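Local coordinates for T CELL surface glycoprotein CD4 (Rattus norvegicus, PDB 1CID), which probably serves as a T-cell co-receptor that recognises MHC class II molecules, its third and fourth extracellular domains being the part present here, at residues Y6-E11 against M171-Q176; S114-C119 against Q150-E155; P127-I132 against C161-G166; L133-Q138 against G157-L162. One frame throughout, in Å; residues are numbered along the deposited sequence.

Contact 1: residues Y6-E11 against M171-Q176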
loop_
_atom_site.group_PDB
_atom_site.type_symbol
_atom_site.label_atom_id
_atom_site.label_comp_id
_atom_site.label_asym_id
_atom_site.label_seq_id
_atom_site.Cartn_x
_atom_site.Cartn_y
_atom_site.Cartn_z
ATOM N N TYR A 6 -1.806 -2.330 3.493
ATOM C CA TYR A 6 -2.970 -1.375 3.619
ATOM C C TYR A 6 -2.610 -0.140 4.436
ATOM O O TYR A 6 -2.221 -0.367 5.608
ATOM C CB TYR A 6 -4.085 -2.165 4.211
ATOM C CG TYR A 6 -4.607 -3.345 3.391
ATOM C CD1 TYR A 6 -5.592 -3.027 2.437
ATOM C CD2 TYR A 6 -4.201 -4.665 3.571
ATOM C CE1 TYR A 6 -6.186 -3.911 1.604
ATOM C CE2 TYR A 6 -4.789 -5.639 2.771
ATOM C CZ TYR A 6 -5.723 -5.222 1.803
ATOM O OH TYR A 6 -6.245 -6.292 1.053
ATOM N N LYS A 7 -2.667 1.062 3.876
ATOM C CA LYS A 7 -2.210 2.212 4.615
ATOM C C LYS A 7 -3.014 3.477 4.466
ATOM O O LYS A 7 -3.708 3.744 3.468
ATOM C CB LYS A 7 -0.771 2.545 4.102
ATOM C CG LYS A 7 0.042 1.248 4.294
ATOM C CD LYS A 7 0.757 1.300 5.581
ATOM C CE LYS A 7 1.155 0.011 6.216
ATOM N NZ LYS A 7 1.481 0.469 7.623
ATOM N N SER A 8 -2.893 4.342 5.472
ATOM C CA SER A 8 -3.605 5.618 5.465
ATOM C C SER A 8 -2.449 6.527 4.949
ATOM O O SER A 8 -1.236 6.444 5.201
ATOM C CB SER A 8 -4.313 6.193 6.663
ATOM O OG SER A 8 -4.619 5.229 7.674
ATOM N N GLU A 9 -3.072 7.425 4.218
ATOM C CA GLU A 9 -2.162 8.345 3.626
ATOM C C GLU A 9 -1.267 8.974 4.623
ATOM O O GLU A 9 -1.736 9.335 5.696
ATOM C CB GLU A 9 -3.138 9.322 3.075
ATOM C CG GLU A 9 -2.362 9.968 1.943
ATOM C CD GLU A 9 -3.116 11.124 1.421
ATOM O OE1 GLU A 9 -3.691 11.781 2.344
ATOM O OE2 GLU A 9 -3.126 11.334 0.226
ATOM N N GLY A 10 -0.050 9.210 4.245
ATOM C CA GLY A 10 0.977 9.864 5.050
ATOM C C GLY A 10 1.672 8.742 5.804
ATOM O O GLY A 10 2.681 9.026 6.511
ATOM N N GLU A 11 1.255 7.496 5.720
ATOM C CA GLU A 11 2.039 6.482 6.502
ATOM C C GLU A 11 3.093 5.801 5.677
ATOM O O GLU A 11 3.147 5.938 4.461
ATOM C CB GLU A 11 0.856 5.649 6.971
ATOM C CG GLU A 11 0.436 5.440 8.391
ATOM C CD GLU A 11 -0.393 4.192 8.671
ATOM O OE1 GLU A 11 -1.554 4.376 8.191
ATOM O OE2 GLU A 11 -0.197 3.105 9.266
ATOM N N MET A 171 -8.466 -2.851 6.997
ATOM C CA MET A 171 -7.933 -1.622 7.669
ATOM C C MET A 171 -9.050 -0.626 8.032
ATOM O O MET A 171 -10.168 -0.867 7.532
ATOM C CB MET A 171 -6.899 -0.850 6.898
ATOM C CG MET A 171 -7.468 -0.496 5.548
ATOM S SD MET A 171 -6.457 0.980 5.074
ATOM C CE MET A 171 -7.177 0.953 3.440
ATOM N N ASP A 172 -8.574 0.333 8.813
ATOM C CA ASP A 172 -9.415 1.435 9.300
ATOM C C ASP A 172 -8.601 2.718 9.516
ATOM O O ASP A 172 -7.414 2.716 9.680
ATOM C CB ASP A 172 -10.108 1.184 10.619
ATOM C CG ASP A 172 -9.236 1.129 11.848
ATOM O OD1 ASP A 172 -8.717 0.065 12.319
ATOM O OD2 ASP A 172 -9.128 2.247 12.404
ATOM N N SER A 173 -9.274 3.801 9.632
ATOM C CA SER A 173 -8.705 5.109 9.871
ATOM C C SER A 173 -9.749 6.031 10.533
ATOM O O SER A 173 -10.944 5.967 10.117
ATOM C CB SER A 173 -8.414 5.439 8.426
ATOM O OG SER A 173 -7.474 6.490 8.463
ATOM N N LYS A 174 -9.374 6.834 11.543
ATOM C CA LYS A 174 -10.181 7.740 12.270
ATOM C C LYS A 174 -9.781 9.197 11.977
ATOM O O LYS A 174 -8.653 9.595 11.743
ATOM C CB LYS A 174 -9.999 7.834 13.768
ATOM C CG LYS A 174 -9.604 6.602 14.552
ATOM C CD LYS A 174 -10.815 5.751 14.804
ATOM C CE LYS A 174 -10.442 4.725 15.853
ATOM N NZ LYS A 174 -10.153 5.507 17.089
ATOM N N ILE A 175 -10.851 9.915 12.150
ATOM C CA ILE A 175 -11.035 11.340 12.059
ATOM C C ILE A 175 -12.069 11.827 13.119
ATOM O O ILE A 175 -13.149 11.260 13.471
ATOM C CB ILE A 175 -11.453 11.626 10.593
ATOM C CG1 ILE A 175 -11.311 13.182 10.486
ATOM C CG2 ILE A 175 -12.827 11.043 10.198
ATOM C CD1 ILE A 175 -11.500 13.618 8.997
ATOM N N GLN A 176 -11.607 12.961 13.654
ATOM C CA GLN A 176 -12.381 13.756 14.609
ATOM C C GLN A 176 -13.027 14.812 13.673
ATOM O O GLN A 176 -12.392 15.662 12.953
ATOM C CB GLN A 176 -11.617 14.338 15.771
ATOM C CG GLN A 176 -12.141 15.664 16.235
ATOM C CD GLN A 176 -11.641 16.391 17.414
ATOM O OE1 GLN A 176 -10.718 17.181 17.399
ATOM N NE2 GLN A 176 -12.357 16.149 18.510
HETATM O O HOH W 1 -4.394 3.021 9.025
#

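Contact 2: residues S114-C119 against Q150-E155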
loop_
_atom_site.group_PDB
_atom_site.type_symbol
_atom_site.label_atom_id
_atom_site.label_comp_id
_atom_site.label_asym_id
_atom_site.label_seq_id
_atom_site.Cartn_x
_atom_site.Cartn_y
_atom_site.Cartn_z
ATOM N N SER A 114 -18.532 21.017 6.126
ATOM C CA SER A 114 -18.968 20.206 7.321
ATOM C C SER A 114 -20.328 19.537 7.079
ATOM O O SER A 114 -21.115 19.189 7.968
ATOM C CB SER A 114 -18.934 20.860 8.664
ATOM O OG SER A 114 -19.648 22.078 8.633
ATOM N N ASN A 115 -20.527 19.387 5.791
ATOM C CA ASN A 115 -21.688 18.708 5.226
ATOM C C ASN A 115 -20.995 17.414 4.731
ATOM O O ASN A 115 -21.708 16.397 4.678
ATOM C CB ASN A 115 -22.452 19.420 4.116
ATOM C CG ASN A 115 -23.850 19.976 4.448
ATOM O OD1 ASN A 115 -24.171 20.164 5.655
ATOM N ND2 ASN A 115 -24.632 20.247 3.375
ATOM N N THR A 116 -19.696 17.631 4.467
ATOM C CA THR A 116 -19.044 16.427 3.974
ATOM C C THR A 116 -18.069 15.771 4.903
ATOM O O THR A 116 -17.386 16.508 5.614
ATOM C CB THR A 116 -18.376 16.944 2.639
ATOM O OG1 THR A 116 -19.461 17.716 2.043
ATOM C CG2 THR A 116 -17.929 15.801 1.723
ATOM N N LEU A 117 -18.012 14.458 4.870
ATOM C CA LEU A 117 -17.127 13.507 5.533
ATOM C C LEU A 117 -16.863 12.491 4.359
ATOM O O LEU A 117 -17.942 12.076 3.937
ATOM C CB LEU A 117 -17.514 12.600 6.695
ATOM C CG LEU A 117 -16.421 11.712 7.265
ATOM C CD1 LEU A 117 -15.331 12.504 8.000
ATOM C CD2 LEU A 117 -16.996 10.772 8.311
ATOM N N THR A 118 -15.625 12.260 3.964
ATOM C CA THR A 118 -15.444 11.367 2.840
ATOM C C THR A 118 -14.450 10.245 3.068
ATOM O O THR A 118 -13.525 10.475 3.867
ATOM C CB THR A 118 -15.107 12.165 1.544
ATOM O OG1 THR A 118 -15.717 13.463 1.669
ATOM C CG2 THR A 118 -15.753 11.376 0.385
ATOM N N CYS A 119 -14.594 9.116 2.421
ATOM C CA CYS A 119 -13.522 8.162 2.690
ATOM C C CYS A 119 -13.272 7.580 1.333
ATOM O O CYS A 119 -14.345 7.284 0.804
ATOM C CB CYS A 119 -14.035 7.251 3.699
ATOM S SG CYS A 119 -13.030 5.824 3.925
ATOM N N GLN A 150 -19.494 8.619 1.007
ATOM C CA GLN A 150 -19.618 9.993 1.538
ATOM C C GLN A 150 -20.673 10.040 2.615
ATOM O O GLN A 150 -21.521 9.150 2.514
ATOM C CB GLN A 150 -19.897 10.853 0.302
ATOM C CG GLN A 150 -19.808 12.346 0.356
ATOM C CD GLN A 150 -21.211 12.932 0.288
ATOM O OE1 GLN A 150 -21.949 12.809 1.305
ATOM N NE2 GLN A 150 -21.602 13.492 -0.873
ATOM N N VAL A 151 -20.642 10.937 3.576
ATOM C CA VAL A 151 -21.644 11.074 4.630
ATOM C C VAL A 151 -21.948 12.589 4.777
ATOM O O VAL A 151 -21.138 13.475 4.972
ATOM C CB VAL A 151 -21.449 10.464 6.020
ATOM C CG1 VAL A 151 -22.276 10.986 7.207
ATOM C CG2 VAL A 151 -21.697 8.950 5.972
ATOM N N GLN A 152 -23.264 12.699 4.688
ATOM C CA GLN A 152 -23.945 13.989 4.815
ATOM C C GLN A 152 -24.152 14.351 6.297
ATOM O O GLN A 152 -24.624 13.632 7.221
ATOM C CB GLN A 152 -25.182 14.007 3.926
ATOM C CG GLN A 152 -24.933 14.972 2.774
ATOM C CD GLN A 152 -24.362 16.370 2.985
ATOM O OE1 GLN A 152 -24.916 17.208 3.733
ATOM N NE2 GLN A 152 -23.221 16.741 2.343
ATOM N N ALA A 153 -23.665 15.584 6.421
ATOM C CA ALA A 153 -23.623 16.322 7.666
ATOM C C ALA A 153 -23.422 15.402 8.867
ATOM O O ALA A 153 -24.317 15.176 9.698
ATOM C CB ALA A 153 -24.857 17.197 7.870
ATOM N N PRO A 154 -22.220 14.914 8.977
ATOM C CA PRO A 154 -21.865 14.058 10.091
ATOM C C PRO A 154 -22.050 14.712 11.446
ATOM O O PRO A 154 -21.725 15.898 11.610
ATOM C CB PRO A 154 -20.386 13.875 9.847
ATOM C CG PRO A 154 -20.027 15.182 9.135
ATOM C CD PRO A 154 -21.115 15.199 8.058
ATOM N N GLU A 155 -22.515 13.960 12.402
ATOM C CA GLU A 155 -22.621 14.402 13.763
ATOM C C GLU A 155 -21.212 14.630 14.225
ATOM O O GLU A 155 -20.355 13.858 13.831
ATOM C CB GLU A 155 -23.214 13.294 14.658
ATOM C CG GLU A 155 -24.736 13.476 14.347
ATOM C CD GLU A 155 -25.017 12.361 13.388
ATOM O OE1 GLU A 155 -25.037 11.383 14.178
ATOM O OE2 GLU A 155 -25.118 12.405 12.178
#

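Contact 3: residues P127-I132 against C161-G166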
loop_
_atom_site.group_PDB
_atom_site.type_symbol
_atom_site.label_atom_id
_atom_site.label_comp_id
_atom_site.label_asym_id
_atom_site.label_seq_id
_atom_site.Cartn_x
_atom_site.Cartn_y
_atom_site.Cartn_z
ATOM N N PRO A 127 -13.849 -7.140 -5.261
ATOM C CA PRO A 127 -15.237 -6.635 -5.350
ATOM C C PRO A 127 -16.172 -7.208 -4.267
ATOM O O PRO A 127 -17.400 -7.009 -4.237
ATOM C CB PRO A 127 -15.620 -7.004 -6.786
ATOM C CG PRO A 127 -15.082 -8.453 -6.806
ATOM C CD PRO A 127 -13.703 -8.342 -6.119
ATOM N N LYS A 128 -15.634 -7.988 -3.360
ATOM C CA LYS A 128 -16.230 -8.507 -2.122
ATOM C C LYS A 128 -15.437 -7.719 -1.021
ATOM O O LYS A 128 -14.794 -8.181 -0.039
ATOM C CB LYS A 128 -16.108 -10.001 -1.934
ATOM C CG LYS A 128 -14.640 -10.420 -2.092
ATOM C CD LYS A 128 -14.424 -11.820 -1.544
ATOM C CE LYS A 128 -13.478 -12.541 -2.521
ATOM N NZ LYS A 128 -14.174 -12.702 -3.851
ATOM N N MET A 129 -15.383 -6.405 -1.253
ATOM C CA MET A 129 -14.708 -5.357 -0.464
ATOM C C MET A 129 -15.657 -4.124 -0.416
ATOM O O MET A 129 -16.079 -3.696 -1.526
ATOM C CB MET A 129 -13.308 -4.899 -0.913
ATOM C CG MET A 129 -12.239 -5.602 -0.108
ATOM S SD MET A 129 -10.532 -5.430 -0.769
ATOM C CE MET A 129 -9.817 -6.814 0.181
ATOM N N ARG A 130 -15.944 -3.695 0.832
ATOM C CA ARG A 130 -16.849 -2.533 0.925
ATOM C C ARG A 130 -16.244 -1.531 1.883
ATOM O O ARG A 130 -15.409 -2.019 2.637
ATOM C CB ARG A 130 -18.246 -2.935 1.273
ATOM C CG ARG A 130 -18.254 -4.115 2.221
ATOM C CD ARG A 130 -19.466 -5.004 1.997
ATOM N NE ARG A 130 -20.656 -4.207 1.962
ATOM C CZ ARG A 130 -21.737 -4.176 1.238
ATOM N NH1 ARG A 130 -21.830 -5.126 0.344
ATOM N NH2 ARG A 130 -22.753 -3.279 1.252
ATOM N N LEU A 131 -16.660 -0.323 1.742
ATOM C CA LEU A 131 -16.192 0.778 2.572
ATOM C C LEU A 131 -17.350 1.140 3.538
ATOM O O LEU A 131 -18.551 1.066 3.201
ATOM C CB LEU A 131 -15.869 1.906 1.635
ATOM C CG LEU A 131 -14.492 2.375 1.189
ATOM C CD1 LEU A 131 -14.629 3.756 0.567
ATOM C CD2 LEU A 131 -13.500 2.356 2.335
ATOM N N ILE A 132 -16.900 1.494 4.712
ATOM C CA ILE A 132 -17.799 1.746 5.818
ATOM C C ILE A 132 -17.378 2.960 6.605
ATOM O O ILE A 132 -16.231 3.007 7.053
ATOM C CB ILE A 132 -17.670 0.421 6.664
ATOM C CG1 ILE A 132 -18.167 -0.830 5.876
ATOM C CG2 ILE A 132 -18.352 0.469 8.039
ATOM C CD1 ILE A 132 -17.376 -2.025 6.552
ATOM N N CYS A 161 -13.150 5.010 9.538
ATOM C CA CYS A 161 -13.515 4.543 8.163
ATOM C C CYS A 161 -12.942 3.135 7.994
ATOM O O CYS A 161 -11.768 2.900 8.387
ATOM C CB CYS A 161 -13.247 5.528 7.038
ATOM S SG CYS A 161 -13.558 4.659 5.445
ATOM N N LEU A 162 -13.686 2.143 7.511
ATOM C CA LEU A 162 -13.035 0.813 7.408
ATOM C C LEU A 162 -13.207 0.232 6.018
ATOM O O LEU A 162 -14.231 0.567 5.432
ATOM C CB LEU A 162 -13.682 -0.075 8.359
ATOM C CG LEU A 162 -14.492 0.043 9.583
ATOM C CD1 LEU A 162 -14.715 -1.426 10.014
ATOM C CD2 LEU A 162 -13.716 0.597 10.739
ATOM N N LEU A 163 -12.257 -0.594 5.666
ATOM C CA LEU A 163 -12.145 -1.389 4.421
ATOM C C LEU A 163 -12.240 -2.864 4.925
ATOM O O LEU A 163 -11.403 -3.305 5.753
ATOM C CB LEU A 163 -10.924 -1.283 3.585
ATOM C CG LEU A 163 -10.430 -1.663 2.221
ATOM C CD1 LEU A 163 -9.649 -2.937 2.270
ATOM C CD2 LEU A 163 -11.544 -1.887 1.200
ATOM N N SER A 164 -13.265 -3.455 4.368
ATOM C CA SER A 164 -13.472 -4.841 4.770
ATOM C C SER A 164 -13.750 -5.669 3.531
ATOM O O SER A 164 -14.351 -5.172 2.576
ATOM C CB SER A 164 -14.643 -4.898 5.735
ATOM O OG SER A 164 -15.879 -4.605 5.096
ATOM N N GLU A 165 -13.271 -6.896 3.618
ATOM C CA GLU A 165 -13.489 -8.018 2.677
ATOM C C GLU A 165 -13.984 -9.179 3.605
ATOM O O GLU A 165 -13.353 -9.524 4.629
ATOM C CB GLU A 165 -12.430 -8.441 1.743
ATOM C CG GLU A 165 -12.562 -9.863 1.146
ATOM C CD GLU A 165 -11.362 -10.544 1.780
ATOM O OE1 GLU A 165 -11.525 -10.732 3.009
ATOM O OE2 GLU A 165 -10.311 -10.817 1.216
ATOM N N GLY A 166 -15.202 -9.576 3.218
ATOM C CA GLY A 166 -15.919 -10.572 4.013
ATOM C C GLY A 166 -16.137 -10.010 5.420
ATOM O O GLY A 166 -16.686 -8.884 5.516
#

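Contact 4: residues L133-Q138 against G157-L162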
loop_
_atom_site.group_PDB
_atom_site.type_symbol
_atom_site.label_atom_id
_atom_site.label_comp_id
_atom_site.label_asym_id
_atom_site.label_seq_id
_atom_site.Cartn_x
_atom_site.Cartn_y
_atom_site.Cartn_z
ATOM N N LEU A 133 -18.293 3.860 6.812
ATOM C CA LEU A 133 -18.145 5.082 7.619
ATOM C C LEU A 133 -19.078 4.804 8.813
ATOM O O LEU A 133 -20.239 4.497 8.616
ATOM C CB LEU A 133 -18.430 6.329 6.806
ATOM C CG LEU A 133 -17.270 7.173 6.306
ATOM C CD1 LEU A 133 -17.804 8.295 5.531
ATOM C CD2 LEU A 133 -16.428 7.680 7.463
ATOM N N LYS A 134 -18.649 4.751 10.025
ATOM C CA LYS A 134 -19.196 4.486 11.302
ATOM C C LYS A 134 -18.815 5.590 12.300
ATOM O O LYS A 134 -17.877 6.367 12.074
ATOM C CB LYS A 134 -18.388 3.411 11.948
ATOM C CG LYS A 134 -18.943 2.021 12.124
ATOM C CD LYS A 134 -18.111 1.824 13.387
ATOM C CE LYS A 134 -17.734 0.424 13.485
ATOM N NZ LYS A 134 -18.650 -0.721 13.186
ATOM N N GLN A 135 -19.541 5.578 13.412
ATOM C CA GLN A 135 -19.218 6.613 14.448
ATOM C C GLN A 135 -18.202 5.888 15.312
ATOM O O GLN A 135 -18.455 4.674 15.410
ATOM C CB GLN A 135 -20.427 7.105 15.206
ATOM C CG GLN A 135 -20.591 8.614 15.142
ATOM C CD GLN A 135 -22.044 8.970 15.148
ATOM O OE1 GLN A 135 -22.894 8.140 14.783
ATOM N NE2 GLN A 135 -22.247 10.203 15.586
ATOM N N GLU A 136 -17.195 6.488 15.879
ATOM C CA GLU A 136 -16.233 5.743 16.616
ATOM C C GLU A 136 -16.685 4.413 17.193
ATOM O O GLU A 136 -15.971 3.460 16.709
ATOM C CB GLU A 136 -15.580 6.360 17.828
ATOM C CG GLU A 136 -14.179 5.709 18.037
ATOM C CD GLU A 136 -13.344 6.544 18.961
ATOM O OE1 GLU A 136 -13.782 7.641 19.307
ATOM O OE2 GLU A 136 -12.261 6.030 19.324
ATOM N N ASN A 137 -17.632 4.307 18.100
ATOM C CA ASN A 137 -17.857 2.905 18.620
ATOM C C ASN A 137 -19.181 2.186 18.382
ATOM O O ASN A 137 -19.513 1.095 18.874
ATOM C CB ASN A 137 -17.673 2.953 20.123
ATOM C CG ASN A 137 -16.358 2.583 20.727
ATOM O OD1 ASN A 137 -15.720 1.631 20.256
ATOM N ND2 ASN A 137 -15.972 3.344 21.764
ATOM N N GLN A 138 -20.031 2.836 17.663
ATOM C CA GLN A 138 -21.366 2.589 17.207
ATOM C C GLN A 138 -21.314 1.722 15.959
ATOM O O GLN A 138 -20.306 1.024 15.777
ATOM C CB GLN A 138 -22.117 3.909 17.067
ATOM C CG GLN A 138 -22.334 4.636 18.405
ATOM C CD GLN A 138 -22.894 6.013 18.146
ATOM O OE1 GLN A 138 -22.302 6.989 18.592
ATOM N NE2 GLN A 138 -24.019 6.054 17.411
ATOM N N GLY A 157 -17.800 14.315 16.352
ATOM C CA GLY A 157 -17.281 13.078 17.042
ATOM C C GLY A 157 -16.153 12.304 16.339
ATOM O O GLY A 157 -15.537 12.844 15.384
ATOM N N VAL A 158 -15.854 11.075 16.744
ATOM C CA VAL A 158 -14.757 10.369 16.100
ATOM C C VAL A 158 -15.467 9.562 15.064
ATOM O O VAL A 158 -16.226 8.755 15.599
ATOM C CB VAL A 158 -14.063 9.522 17.162
ATOM C CG1 VAL A 158 -13.071 8.592 16.529
ATOM C CG2 VAL A 158 -13.267 10.332 18.179
ATOM N N TRP A 159 -15.199 9.766 13.818
ATOM C CA TRP A 159 -15.857 8.799 12.895
ATOM C C TRP A 159 -14.842 7.697 12.584
ATOM O O TRP A 159 -13.663 8.030 12.752
ATOM C CB TRP A 159 -16.236 9.478 11.625
ATOM C CG TRP A 159 -17.527 10.143 11.883
ATOM C CD1 TRP A 159 -17.683 11.260 12.632
ATOM C CD2 TRP A 159 -18.822 9.745 11.413
ATOM N NE1 TRP A 159 -19.026 11.574 12.643
ATOM C CE2 TRP A 159 -19.742 10.705 11.901
ATOM C CE3 TRP A 159 -19.312 8.725 10.626
ATOM C CZ2 TRP A 159 -21.082 10.709 11.598
ATOM C CZ3 TRP A 159 -20.677 8.717 10.357
ATOM C CH2 TRP A 159 -21.570 9.658 10.826
ATOM N N GLN A 160 -15.190 6.558 12.110
ATOM C CA GLN A 160 -14.006 5.705 11.791
ATOM C C GLN A 160 -14.160 5.318 10.351
ATOM O O GLN A 160 -15.342 5.379 9.920
ATOM C CB GLN A 160 -14.036 4.731 12.908
ATOM C CG GLN A 160 -13.218 3.535 12.509
ATOM C CD GLN A 160 -13.282 2.516 13.621
ATOM O OE1 GLN A 160 -14.294 2.083 14.160
ATOM N NE2 GLN A 160 -12.119 2.055 14.040
ATOM N N CYS A 161 -13.150 5.010 9.538
ATOM C CA CYS A 161 -13.515 4.543 8.163
ATOM C C CYS A 161 -12.942 3.135 7.994
ATOM O O CYS A 161 -11.768 2.900 8.387
ATOM C CB CYS A 161 -13.247 5.528 7.038
ATOM S SG CYS A 161 -13.558 4.659 5.445
ATOM N N LEU A 162 -13.686 2.143 7.511
ATOM C CA LEU A 162 -13.035 0.813 7.408
ATOM C C LEU A 162 -13.207 0.232 6.018
ATOM O O LEU A 162 -14.231 0.567 5.432
ATOM C CB LEU A 162 -13.682 -0.075 8.359
ATOM C CG LEU A 162 -14.492 0.043 9.583
ATOM C CD1 LEU A 162 -14.715 -1.426 10.014
ATOM C CD2 LEU A 162 -13.716 0.597 10.739
#

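Contact 1: residues Y6-E11 against M171-Q176
Y6 and S8 face M171 and S173 across two strands that run in the same direction, the axes of strand 6-8 and strand 171-176 only 7° apart. Those axes come no nearer than 7.4 Å, wider than for paired strands of a sheet, and the segments meet through side chains. Y6 lies beside M171 and S8 beside S173, with the CA atoms of Y6 and M171 6.4 Å apart. The apolar part is small: CB of Y6 rests 4.0 Å from CG of M171. A chi1 of 56° sets CG of M171 between its own backbone N and carbonyl carbon, and the chain then runs out extended until CE reaches the edge of the Y6 ring, near its plane. Methionine suits this place, being slender and flexible. The contact brings the first strand of one immunoglobulin-like domain against the last strand of the next, beside strand 97-110, which takes part in both; Y6 and M171 both touch that strand. The polar part is S8 OG to S173 OG, a 3.2 Å hydrogen bond in which either hydroxyl may donate. A water bonded to S8 OG donates to D172 O at 3.1 Å and to E11 OE1. S8 N also donates to E11 OE1, 3.0 Å away, from above the carboxylate plane, while K7 NZ forms a salt bridge with E11 OE2 at 3.5 Å.

Contact 2: residues S114-C119 against Q150-E155
The carbonyl oxygen of N115 accepts a 2.7 Å hydrogen bond from A153 N, the donor tilted 29° from the carbonyl plane, and the CA-H of Q152 approaches the same oxygen. This joins the ends of the antiparallel B and E strands of an immunoglobulin-like domain, 116-122 and 148-152, where one strand begins and the other ends. Further in, V151 N donates to L117 O at 3.0 Å, nearly along the C=O axis, whereas the return bond from L117 N to V151 O is weak. L117 and V151 turn to the buried face, where both touch L133 and W159 of the opposing sheet. CB of L117 lies 4.4 Å from CG of P154; proline suits a chain that is turning away and needs no donor. At the exposed edge the side chains of N115 and Q152 pass with their amide planes 82° apart. OG1 of T116 is hydrogen-bonded to D113 OD1. On this outer face threonine offers a methyl group as well as a hydroxyl, and CG2 of T116 and CG2 of T118 each lie 4.2 Å from CG of Q150.

Contact 3: residues P127-I132 against C161-G166
R130 and S164 exchange two main-chain hydrogen bonds, R130 N to S164 O at 2.8 Å and S164 N to R130 O at 3.1 Å. I132 and L162 repeat the pattern, with L162 N donating to I132 O at 2.7 Å and I132 N to L162 O at 2.9 Å. Strands 129-132 and 161-165 are thus antiparallel, their directions 156° apart. They are the C and F strands at the centre of the four-stranded sheet of an immunoglobulin-like domain. Apolar contacts on the inner face suit its buried methionine and leucines: SD of M129 lies 4.0 Å from CD1 of L163, and CD2 of L131 is 3.9 Å from SG of C161, whose disulfide to C119 reaches the other sheet. CG and CE of M129 also pass over CB of E165; an alanine in place of M129 would probably open a gap beside L163 and take the thioether end away from CB of E165. On the other face, beta-branched I132 sets CG2 against CG of L162, and its CD1 lies against the small side chain of S164, 4.0 Å from CB of S164. Among the charged residues, K128 and E165 lay their aliphatic stems side by side, pointing the same way, while the carboxylate of E165 forms a salt bridge with K170.

Contact 4: residues L133-Q138 against G157-L162
Q135 and W159 meet with CG of Q135 over one face of the indole, 4.2 Å from the centroid of the six-membered ring of W159. This is a CH-pi contact, and the Q135 amide is stacked only 15° from the ring plane. W159 stands two residues before the F-strand cysteine, where many immunoglobulin domains have tyrosine, and its NE1 donates to E155 O, much as a tyrosine corner is held. An alanine in its place would probably leave E155 O without this donor and the Q135 side chain without a surface to lie on.

CD2 of L133 sits between CE3 of W159, 4.4 Å away, and CB of C161, 3.9 Å away, an apolar fit for the core. Between these residues the strands are tied by Q160 N to K134 O at 2.7 Å and, weakly, by K134 N to Q160 O.

E136 leaves the strand with its N-H toward V158 O, a bond implausibly short in the model and doubtful in its exact geometry. The E136 side chain lies across V158, its detail doubtful too because atoms there are too close, while OE2 of E136 forms a salt bridge with K174. Strand 158-162 is flanked on its other edge by strand 168-176, while L133 and W159 project from the sheet against L117 and V151 of strands 116-122 and 148-152.

In the fold
From the N terminus, the first strand, which pairs with strand 97-110, is also met by the last: contact 1 closes a loop of 159 residues across the junction of the two domains, and the other three contacts nest inside it. Within the second domain, contact 2 pairs strands 116-122 and 148-152 of one sheet, while contacts 3 and 4 pair strands 129-135 and 158-165 of the other, sharing C161 and L162. Contact 2 crosses both of these along the chain, since the chain alternates between sheets. The C119-C161 disulfide and L117 against L133 tie the sheets together, and strand 168-176 bonds to strand 158-165, linking contact 1 to contacts 3 and 4.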